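Long-range contacts in extracellular invertase (Aspergillus kawachii, PDB 5XH8), which hydrolyses the beta-fructofuranosidic bond of sucrose and, with high transfructosylation activity, probably transfers fructosyl units to make fructooligosaccharides such as 1-kestose: residues 74-79 and 598-603; 224-229 and 304-309; 265-270 and 291-296. All blocks are in the same frame, centred on the assembly; numbering follows the deposited sequence.

Contact 1 of 3, residues 74-79 and 598-603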
loop_
_atom_site.group_PDB
_atom_site.type_symbol
_atom_site.label_atom_id
_atom_site.label_comp_id
_atom_site.label_asym_id
_atom_site.label_seq_id
_atom_site.Cartn_x
_atom_site.Cartn_y
_atom_site.Cartn_z
ATOM N N ALA A 74 29.160 19.838 18.450
ATOM C CA ALA A 74 29.260 19.964 19.910
ATOM C C ALA A 74 27.977 20.510 20.478
ATOM O O ALA A 74 27.396 19.911 21.397
ATOM C CB ALA A 74 30.424 20.868 20.281
ATOM N N THR A 75 27.526 21.626 19.911
ATOM C CA THR A 75 26.327 22.309 20.344
ATOM C C THR A 75 25.245 22.268 19.259
ATOM O O THR A 75 25.541 22.133 18.065
ATOM C CB THR A 75 26.630 23.783 20.642
ATOM O OG1 THR A 75 27.027 24.432 19.421
ATOM C CG2 THR A 75 27.729 23.916 21.705
ATOM N N TYR A 76 24.000 22.437 19.686
ATOM C CA TYR A 76 22.831 22.236 18.826
ATOM C C TYR A 76 21.845 23.382 18.917
ATOM O O TYR A 76 21.762 24.067 19.950
ATOM C CB TYR A 76 22.135 20.909 19.189
ATOM C CG TYR A 76 23.072 19.746 19.108
ATOM C CD1 TYR A 76 23.882 19.413 20.187
ATOM C CD2 TYR A 76 23.206 18.997 17.931
ATOM C CE1 TYR A 76 24.779 18.364 20.117
ATOM C CE2 TYR A 76 24.098 17.936 17.858
ATOM C CZ TYR A 76 24.884 17.618 18.957
ATOM O OH TYR A 76 25.774 16.561 18.925
ATOM N N GLN A 77 21.085 23.560 17.839
ATOM C CA GLN A 77 19.966 24.496 17.761
ATOM C C GLN A 77 18.713 23.712 17.357
ATOM O O GLN A 77 18.700 23.040 16.314
ATOM C CB GLN A 77 20.211 25.561 16.678
ATOM C CG GLN A 77 21.034 26.754 17.100
ATOM C CD GLN A 77 22.474 26.423 17.495
ATOM O OE1 GLN A 77 23.187 25.633 16.830
ATOM N NE2 GLN A 77 22.928 27.056 18.589
ATOM N N ASP A 78 17.641 23.865 18.119
ATOM C CA ASP A 78 16.373 23.242 17.773
ATOM C C ASP A 78 15.835 23.756 16.438
ATOM O O ASP A 78 15.985 24.922 16.133
ATOM C CB ASP A 78 15.330 23.519 18.845
ATOM C CG ASP A 78 15.646 22.820 20.141
ATOM O OD1 ASP A 78 15.692 21.566 20.143
ATOM O OD2 ASP A 78 15.913 23.543 21.133
ATOM N N LEU A 79 15.209 22.868 15.666
ATOM C CA LEU A 79 14.319 23.270 14.594
ATOM C C LEU A 79 12.920 23.263 15.157
ATOM O O LEU A 79 12.591 22.393 15.961
ATOM C CB LEU A 79 14.466 22.354 13.374
ATOM C CG LEU A 79 15.862 22.424 12.743
ATOM C CD1 LEU A 79 16.112 21.260 11.788
ATOM C CD2 LEU A 79 16.129 23.754 12.040
ATOM N N ASP A 598 27.379 23.510 27.843
ATOM C CA ASP A 598 25.976 23.587 27.455
ATOM C C ASP A 598 25.823 23.233 25.959
ATOM O O ASP A 598 26.158 24.016 25.077
ATOM C CB ASP A 598 25.457 24.997 27.741
ATOM C CG ASP A 598 23.994 25.159 27.462
ATOM O OD1 ASP A 598 23.260 24.175 27.168
ATOM O OD2 ASP A 598 23.541 26.325 27.545
ATOM N N ALA A 599 25.289 22.049 25.690
ATOM C CA ALA A 599 25.065 21.606 24.310
ATOM C C ALA A 599 23.890 22.309 23.643
ATOM O O ALA A 599 23.739 22.186 22.426
ATOM C CB ALA A 599 24.901 20.091 24.245
ATOM N N TRP A 600 23.078 23.034 24.427
ATOM C CA TRP A 600 21.914 23.748 23.950
ATOM C C TRP A 600 21.959 25.234 24.341
ATOM O O TRP A 600 21.080 25.697 25.059
ATOM C CB TRP A 600 20.624 23.063 24.496
ATOM C CG TRP A 600 20.473 21.664 23.986
ATOM C CD1 TRP A 600 20.874 20.515 24.610
ATOM C CD2 TRP A 600 19.940 21.262 22.714
ATOM N NE1 TRP A 600 20.607 19.424 23.823
ATOM C CE2 TRP A 600 20.037 19.851 22.651
ATOM C CE3 TRP A 600 19.391 21.952 21.632
ATOM C CZ2 TRP A 600 19.606 19.116 21.539
ATOM C CZ3 TRP A 600 18.951 21.221 20.522
ATOM C CH2 TRP A 600 19.067 19.811 20.491
ATOM N N PRO A 601 22.918 26.010 23.782
ATOM C CA PRO A 601 23.109 27.401 24.232
ATOM C C PRO A 601 21.941 28.337 23.977
ATOM O O PRO A 601 21.865 29.354 24.645
ATOM C CB PRO A 601 24.365 27.872 23.466
ATOM C CG PRO A 601 24.432 26.984 22.264
ATOM C CD PRO A 601 23.883 25.647 22.722
ATOM N N ASP A 602 21.051 28.016 23.039
ATOM C CA ASP A 602 19.896 28.860 22.754
ATOM C C ASP A 602 18.609 28.411 23.435
ATOM O O ASP A 602 17.594 29.043 23.221
ATOM C CB ASP A 602 19.695 28.999 21.245
ATOM C CG ASP A 602 20.964 29.466 20.530
ATOM O OD1 ASP A 602 21.641 30.379 21.024
ATOM O OD2 ASP A 602 21.307 28.899 19.473
ATOM N N ARG A 603 18.651 27.350 24.252
ATOM C CA ARG A 603 17.592 27.063 25.242
ATOM C C ARG A 603 17.940 27.667 26.616
ATOM O O ARG A 603 19.121 27.698 27.008
ATOM C CB ARG A 603 17.462 25.545 25.482
ATOM C CG ARG A 603 16.892 24.713 24.358
ATOM C CD ARG A 603 16.877 23.244 24.761
ATOM N NE ARG A 603 16.623 22.351 23.613
ATOM C CZ ARG A 603 16.722 21.022 23.651
ATOM N NH1 ARG A 603 17.069 20.402 24.774
ATOM N NH2 ARG A 603 16.488 20.297 22.555
HETATM O O HOH W 1 20.290 25.560 21.665
#
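Thr75 packs against the 598-603 segment with CB and CG2: CB lies beside CD of Pro601, while CG2 faces the carbonyl oxygen of Asp598. Its hydroxyl turns elsewhere, to the carboxylate of Asp72. At Tyr76 the backbone takes over, N donating to O of Ala599 at 2.8 Å, and the same oxygen receives a CA-H contact from Thr75. CB of Tyr76 sits over one face of the Trp600 six-membered ring, 3.6 Å from its centroid, a CH-pi contact. With CG beside the backbone N (chi1 -56°), the phenol ring meets the indole obliquely. The phenol OH reaches Tyr345, and Trp600 NE1 bonds to O of His31. A water links O of Tyr76 to N of Asp602, tying the 74-79 backbone to the turn. Gln77 starts away from the turn, but the bend at chi2 (64°) directs CD back toward it, and from there NE2 donates to OD2 of Asp602 at 2.6 Å, from above the carboxylate plane. Asp78 ends the walk with a side-on salt bridge: Arg603 NH2 meets OD1 at 2.8 Å and NE meets OD2 at 2.8 Å, both through syn lone pairs and almost straight. NH2 also bonds to O of Leu33. Carboxylate and guanidinium are nearly coplanar, 3° apart, which fixes the rotation of both. The guanidinium lies with its centre over CD2 of Trp600, so the indole is sandwiched between Arg603 on one face and Tyr76 CB on the other. Asp598 OD1 accepts from Trp600 N in an Asx turn, followed by a type I beta turn from Trp600 to Arg603. Together these bonds fasten the C-terminal tail, which follows the beta-sandwich, onto the loop and short strand 77-78 of the GH32 beta-propeller, paired with strand 65-70.

Contact 2 of 3, residues 224-229 and 304-309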
loop_
_atom_site.group_PDB
_atom_site.type_symbol
_atom_site.label_atom_id
_atom_site.label_comp_id
_atom_site.label_asym_id
_atom_site.label_seq_id
_atom_site.Cartn_x
_atom_site.Cartn_y
_atom_site.Cartn_z
ATOM N N GLN A 224 17.873 -10.995 0.843
ATOM C CA GLN A 224 18.323 -10.908 2.219
ATOM C C GLN A 224 19.842 -10.963 2.285
ATOM O O GLN A 224 20.411 -12.023 2.549
ATOM C CB GLN A 224 17.752 -12.050 3.039
ATOM C CG GLN A 224 16.248 -11.970 3.158
ATOM C CD GLN A 224 15.672 -13.234 3.687
ATOM O OE1 GLN A 224 15.055 -14.003 2.936
ATOM N NE2 GLN A 224 15.847 -13.470 4.978
ATOM N N TRP A 225 20.494 -9.828 2.064
ATOM C CA TRP A 225 21.946 -9.820 1.949
ATOM C C TRP A 225 22.629 -10.300 3.245
ATOM O O TRP A 225 23.747 -10.767 3.195
ATOM C CB TRP A 225 22.463 -8.455 1.450
ATOM C CG TRP A 225 22.784 -7.466 2.504
ATOM C CD1 TRP A 225 22.005 -7.114 3.578
ATOM C CD2 TRP A 225 23.970 -6.696 2.605
ATOM N NE1 TRP A 225 22.649 -6.181 4.355
ATOM C CE2 TRP A 225 23.857 -5.897 3.779
ATOM C CE3 TRP A 225 25.138 -6.607 1.836
ATOM C CZ2 TRP A 225 24.870 -5.017 4.189
ATOM C CZ3 TRP A 225 26.135 -5.714 2.237
ATOM C CH2 TRP A 225 25.995 -4.934 3.406
ATOM N N TRP A 226 21.954 -10.168 4.391
ATOM C CA TRP A 226 22.412 -10.745 5.643
ATOM C C TRP A 226 21.204 -11.285 6.387
ATOM O O TRP A 226 20.199 -10.568 6.573
ATOM C CB TRP A 226 23.155 -9.700 6.506
ATOM C CG TRP A 226 23.656 -10.238 7.826
ATOM C CD1 TRP A 226 24.156 -11.502 8.069
ATOM C CD2 TRP A 226 23.751 -9.532 9.069
ATOM N NE1 TRP A 226 24.505 -11.629 9.388
ATOM C CE2 TRP A 226 24.279 -10.441 10.028
ATOM C CE3 TRP A 226 23.435 -8.226 9.472
ATOM C CZ2 TRP A 226 24.491 -10.086 11.365
ATOM C CZ3 TRP A 226 23.629 -7.872 10.811
ATOM C CH2 TRP A 226 24.167 -8.806 11.741
ATOM N N HIS A 227 21.275 -12.553 6.779
ATOM C CA HIS A 227 20.245 -13.164 7.583
ATOM C C HIS A 227 20.875 -14.237 8.461
ATOM O O HIS A 227 21.916 -14.764 8.132
ATOM C CB HIS A 227 19.138 -13.742 6.680
ATOM C CG HIS A 227 19.614 -14.840 5.780
ATOM N ND1 HIS A 227 19.554 -16.171 6.136
ATOM C CD2 HIS A 227 20.207 -14.801 4.563
ATOM C CE1 HIS A 227 20.067 -16.905 5.167
ATOM N NE2 HIS A 227 20.480 -16.098 4.205
ATOM N N GLU A 228 20.254 -14.526 9.597
ATOM C CA GLU A 228 20.763 -15.509 10.543
ATOM C C GLU A 228 19.591 -16.315 11.052
ATOM O O GLU A 228 18.459 -15.812 11.071
ATOM C CB GLU A 228 21.441 -14.823 11.729
ATOM C CG GLU A 228 22.639 -13.968 11.382
ATOM C CD GLU A 228 23.865 -14.767 10.972
ATOM O OE1 GLU A 228 23.867 -16.002 11.115
ATOM O OE2 GLU A 228 24.821 -14.131 10.491
ATOM N N PRO A 229 19.840 -17.575 11.470
ATOM C CA PRO A 229 18.776 -18.388 12.054
ATOM C C PRO A 229 18.234 -17.793 13.346
ATOM O O PRO A 229 18.991 -17.177 14.110
ATOM C CB PRO A 229 19.476 -19.733 12.377
ATOM C CG PRO A 229 20.663 -19.763 11.498
ATOM C CD PRO A 229 21.104 -18.329 11.349
ATOM N N PHE A 304 26.517 -10.506 2.905
ATOM C CA PHE A 304 27.367 -9.923 3.938
ATOM C C PHE A 304 27.732 -11.057 4.885
ATOM O O PHE A 304 26.860 -11.717 5.416
ATOM C CB PHE A 304 26.594 -8.823 4.678
ATOM C CG PHE A 304 27.307 -8.247 5.871
ATOM C CD1 PHE A 304 28.306 -7.307 5.712
ATOM C CD2 PHE A 304 26.929 -8.608 7.154
ATOM C CE1 PHE A 304 28.956 -6.758 6.820
ATOM C CE2 PHE A 304 27.562 -8.062 8.263
ATOM C CZ PHE A 304 28.587 -7.131 8.095
ATOM N N ASN A 305 29.024 -11.292 5.078
ATOM C CA ASN A 305 29.513 -12.470 5.828
ATOM C C ASN A 305 30.287 -11.955 7.037
ATOM O O ASN A 305 31.410 -11.460 6.885
ATOM C CB ASN A 305 30.390 -13.338 4.920
ATOM C CG ASN A 305 29.686 -13.691 3.617
ATOM O OD1 ASN A 305 28.750 -14.469 3.619
ATOM N ND2 ASN A 305 30.090 -13.061 2.515
ATOM N N PRO A 306 29.669 -12.004 8.224
ATOM C CA PRO A 306 30.325 -11.494 9.429
ATOM C C PRO A 306 31.678 -12.152 9.752
ATOM O O PRO A 306 31.772 -13.386 9.764
ATOM C CB PRO A 306 29.329 -11.837 10.539
ATOM C CG PRO A 306 28.011 -11.901 9.866
ATOM C CD PRO A 306 28.297 -12.462 8.505
ATOM N N ASN A 307 32.690 -11.343 10.060
ATOM C CA ASN A 307 33.980 -11.878 10.539
ATOM C C ASN A 307 34.353 -11.489 11.968
ATOM O O ASN A 307 35.287 -12.067 12.525
ATOM C CB ASN A 307 35.115 -11.537 9.572
ATOM C CG ASN A 307 35.130 -10.086 9.178
ATOM O OD1 ASN A 307 34.821 -9.194 9.982
ATOM N ND2 ASN A 307 35.460 -9.836 7.923
ATOM N N MET A 308 33.648 -10.509 12.542
ATOM C CA MET A 308 33.749 -10.179 13.960
ATOM C C MET A 308 32.557 -9.291 14.356
ATOM O O MET A 308 31.900 -8.696 13.499
ATOM C CB MET A 308 35.081 -9.484 14.290
ATOM C CG MET A 308 35.411 -8.265 13.435
ATOM S SD MET A 308 36.952 -7.435 13.871
ATOM C CE MET A 308 37.004 -6.032 12.774
ATOM N N ALA A 309 32.284 -9.213 15.652
ATOM C CA ALA A 309 31.139 -8.454 16.141
ATOM C C ALA A 309 31.285 -8.148 17.626
ATOM O O ALA A 309 31.988 -8.869 18.379
ATOM C CB ALA A 309 29.857 -9.221 15.884
#
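Phe304 sits between Trp225 and Trp226, touching one with its CB and the other with its ring. Its CB stands over the six-membered ring of Trp225, 3.8 Å from the centroid and only 7° off the normal, a clean CH-pi contact; farther out the two rings turn obliquely, with CD1 near CH2 of Trp225. On the Trp226 side the meeting is edge-to-face: CD2 of Phe304 comes over the indole face, 3.7 Å from CG of Trp226, with planes 66° apart. Both side chains have CG anti to the backbone N (chi1 173° for Phe304), and they run side by side, pointing the same way. The cluster continues outside the two segments, since Phe247 and Trp243 also meet the Trp226 ring and Ile266 and Thr268 pack on Phe304. Next along the strand, Pro306 lays CG 3.5 Å from NE1 of Trp226, its ring crossing the indole obliquely.

The polar edge begins there. NE1 of Trp226 donates to OE2 of Glu228 at 2.8 Å, on the anti side of the carboxylate. The Glu228 chain bends at chi2, and its OE2 end and the Pro306 ring reach toward each other, tip to tip. The other indole N-H, on Trp225, goes to OE1 of Gln206. A single backbone bond crosses the contact, from Phe304 N to Trp225 O at 2.8 Å, where the chain turns a corner at 225 and 226. This aromatic cluster joins the outermost strand of one four-stranded sheet to the edge strand of the next, the packing between successive blades of a beta-propeller, with the side chain of Glu228 about 7 Å from a bound glycerol.

Contact 3 of 3, residues 265-270 and 291-296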
loop_
_atom_site.group_PDB
_atom_site.type_symbol
_atom_site.label_atom_id
_atom_site.label_comp_id
_atom_site.label_asym_id
_atom_site.label_seq_id
_atom_site.Cartn_x
_atom_site.Cartn_y
_atom_site.Cartn_z
ATOM N N GLN A 265 36.489 -1.116 4.596
ATOM C CA GLN A 265 35.810 -2.272 5.189
ATOM C C GLN A 265 34.374 -1.966 5.597
ATOM O O GLN A 265 34.132 -0.937 6.194
ATOM C CB GLN A 265 36.520 -2.684 6.467
ATOM C CG GLN A 265 37.162 -4.032 6.419
ATOM C CD GLN A 265 37.975 -4.224 7.660
ATOM O OE1 GLN A 265 37.521 -4.806 8.643
ATOM N NE2 GLN A 265 39.139 -3.630 7.662
ATOM N N ILE A 266 33.481 -2.925 5.376
ATOM C CA ILE A 266 32.040 -2.720 5.543
ATOM C C ILE A 266 31.574 -3.212 6.925
ATOM O O ILE A 266 31.874 -4.336 7.358
ATOM C CB ILE A 266 31.255 -3.385 4.395
ATOM C CG1 ILE A 266 31.505 -2.619 3.095
ATOM C CG2 ILE A 266 29.749 -3.417 4.682
ATOM C CD1 ILE A 266 31.086 -3.369 1.836
ATOM N N PHE A 267 30.838 -2.347 7.602
ATOM C CA PHE A 267 30.286 -2.625 8.932
ATOM C C PHE A 267 28.784 -2.336 8.924
ATOM O O PHE A 267 28.308 -1.531 8.113
ATOM C CB PHE A 267 30.918 -1.695 9.962
ATOM C CG PHE A 267 32.357 -2.005 10.299
ATOM C CD1 PHE A 267 33.397 -1.551 9.485
ATOM C CD2 PHE A 267 32.676 -2.681 11.473
ATOM C CE1 PHE A 267 34.732 -1.799 9.824
ATOM C CE2 PHE A 267 34.006 -2.936 11.814
ATOM C CZ PHE A 267 35.030 -2.499 10.985
ATOM N N THR A 268 28.059 -2.970 9.840
ATOM C CA THR A 268 26.668 -2.605 10.114
ATOM C C THR A 268 26.489 -2.466 11.625
ATOM O O THR A 268 27.178 -3.162 12.392
ATOM C CB THR A 268 25.673 -3.637 9.528
ATOM O OG1 THR A 268 24.312 -3.249 9.810
ATOM C CG2 THR A 268 25.937 -5.049 10.073
ATOM N N THR A 269 25.619 -1.552 12.051
ATOM C CA THR A 269 25.094 -1.570 13.434
ATOM C C THR A 269 23.617 -1.973 13.409
ATOM O O THR A 269 22.882 -1.601 12.485
ATOM C CB THR A 269 25.327 -0.261 14.209
ATOM O OG1 THR A 269 24.645 0.838 13.590
ATOM C CG2 THR A 269 26.826 0.066 14.276
ATOM N N ILE A 270 23.208 -2.766 14.402
ATOM C CA ILE A 270 21.831 -3.253 14.496
ATOM C C ILE A 270 21.421 -3.356 15.927
ATOM O O ILE A 270 22.255 -3.607 16.784
ATOM C CB ILE A 270 21.637 -4.671 13.918
ATOM C CG1 ILE A 270 22.784 -5.603 14.341
ATOM C CG2 ILE A 270 21.558 -4.605 12.414
ATOM C CD1 ILE A 270 22.406 -7.052 14.234
ATOM N N TRP A 291 27.454 -4.044 16.845
ATOM C CA TRP A 291 28.168 -3.735 15.597
ATOM C C TRP A 291 28.716 -5.045 15.025
ATOM O O TRP A 291 28.932 -6.023 15.766
ATOM C CB TRP A 291 29.295 -2.706 15.794
ATOM C CG TRP A 291 30.480 -3.212 16.623
ATOM C CD1 TRP A 291 30.681 -3.002 17.950
ATOM C CD2 TRP A 291 31.600 -3.997 16.165
ATOM N NE1 TRP A 291 31.851 -3.593 18.362
ATOM C CE2 TRP A 291 32.444 -4.213 17.293
ATOM C CE3 TRP A 291 31.980 -4.531 14.915
ATOM C CZ2 TRP A 291 33.649 -4.965 17.223
ATOM C CZ3 TRP A 291 33.193 -5.289 14.840
ATOM C CH2 TRP A 291 33.998 -5.496 15.997
ATOM N N VAL A 292 28.899 -5.069 13.705
ATOM C CA VAL A 292 29.332 -6.280 12.988
ATOM C C VAL A 292 30.176 -5.882 11.806
ATOM O O VAL A 292 29.779 -5.006 11.029
ATOM C CB VAL A 292 28.154 -7.113 12.443
ATOM C CG1 VAL A 292 28.640 -8.473 11.929
ATOM C CG2 VAL A 292 27.096 -7.322 13.504
ATOM N N SER A 293 31.343 -6.527 11.688
ATOM C CA SER A 293 32.233 -6.374 10.532
ATOM C C SER A 293 31.988 -7.550 9.615
ATOM O O SER A 293 31.716 -8.639 10.082
ATOM C CB SER A 293 33.707 -6.395 10.982
ATOM O OG SER A 293 34.573 -6.313 9.859
ATOM N N GLY A 294 32.080 -7.340 8.315
ATOM C CA GLY A 294 31.921 -8.434 7.391
ATOM C C GLY A 294 32.451 -8.181 6.005
ATOM O O GLY A 294 32.703 -7.036 5.611
ATOM N N THR A 295 32.623 -9.273 5.265
ATOM C CA THR A 295 33.058 -9.186 3.875
ATOM C C THR A 295 31.824 -9.387 3.028
ATOM O O THR A 295 30.878 -10.065 3.432
ATOM C CB THR A 295 34.135 -10.244 3.521
ATOM O OG1 THR A 295 33.635 -11.548 3.825
ATOM C CG2 THR A 295 35.450 -10.011 4.312
ATOM N N VAL A 296 31.851 -8.802 1.843
ATOM C CA VAL A 296 30.751 -8.875 0.930
ATOM C C VAL A 296 31.188 -9.632 -0.308
ATOM O O VAL A 296 32.119 -9.226 -0.971
ATOM C CB VAL A 296 30.281 -7.465 0.555
ATOM C CG1 VAL A 296 29.087 -7.536 -0.374
ATOM C CG2 VAL A 296 29.894 -6.709 1.821
HETATM O O HOH W 2 34.172 -5.465 4.181
#
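Val292, Ile266 and Trp291 have the largest areas buried across this antiparallel pair. Val292 faces Thr268 in a hydrogen-bonded pair: Thr268 N donates to Val292 O at 2.9 Å, and Val292 N returns the bond to Thr268 O at 2.9 Å. Their side chains lie side by side, pointing the same way, with CG2 of Thr268 3.8 Å from CB of Val292. Thr268 OG1 turns from the pair to O of Asn251 and to Gln206.

Ile266 lies on the same face and extends CD1 to CG2 of Val296, 3.5 Å away, the two side chains crossing at about a right angle. Ile266 O accepts a longer bond from Gly294 N at 3.2 Å, in a loosely held pair, while a water carries the other link, from Ile266 N to Gly294 O.

Trp291 belongs to the opposite face. Its CG is set between backbone N and carbonyl carbon (chi1 68°), and the indole lies alongside Phe267, CZ3 coming to the phenyl edge 3.9 Å from CE2. Ser293 CB comes to CE2 of Phe267 at 3.6 Å, and its OG stands over one face of that phenyl, close to the Asn307 side chain.

The segments run antiparallel, their N-to-C directions 155° apart, as two arms of a hairpin within one blade. Strand 250-255 flanks 265-274 on its far side, strand 302-311 flanks 286-298, and from strand 219-227 Trp226 packs on Thr268, Ile270 and Val292, and Trp225 on Val296.

Overall arrangement
Contacts 2 and 3 are neighbours, their centres about 8 Å apart, and they share a sheet: strands 286-298 and 302-311 follow each other in the chain and pair, with Asn305 N meeting Thr295 O at 2.8 Å in a probable hydrogen bond. Contact 3 builds that blade from within, and contact 2 joins its edge to the preceding blade. Contact 1 lies across the chain's centre, about 38 Å from contact 2 and 32 Å from contact 3, between centres. In sequence its segments enclose the other two, and segments 265-270 and 291-296 fall between those of contact 2. Local blade packing is thus complemented by a long-range tie from propeller to C-terminal tail.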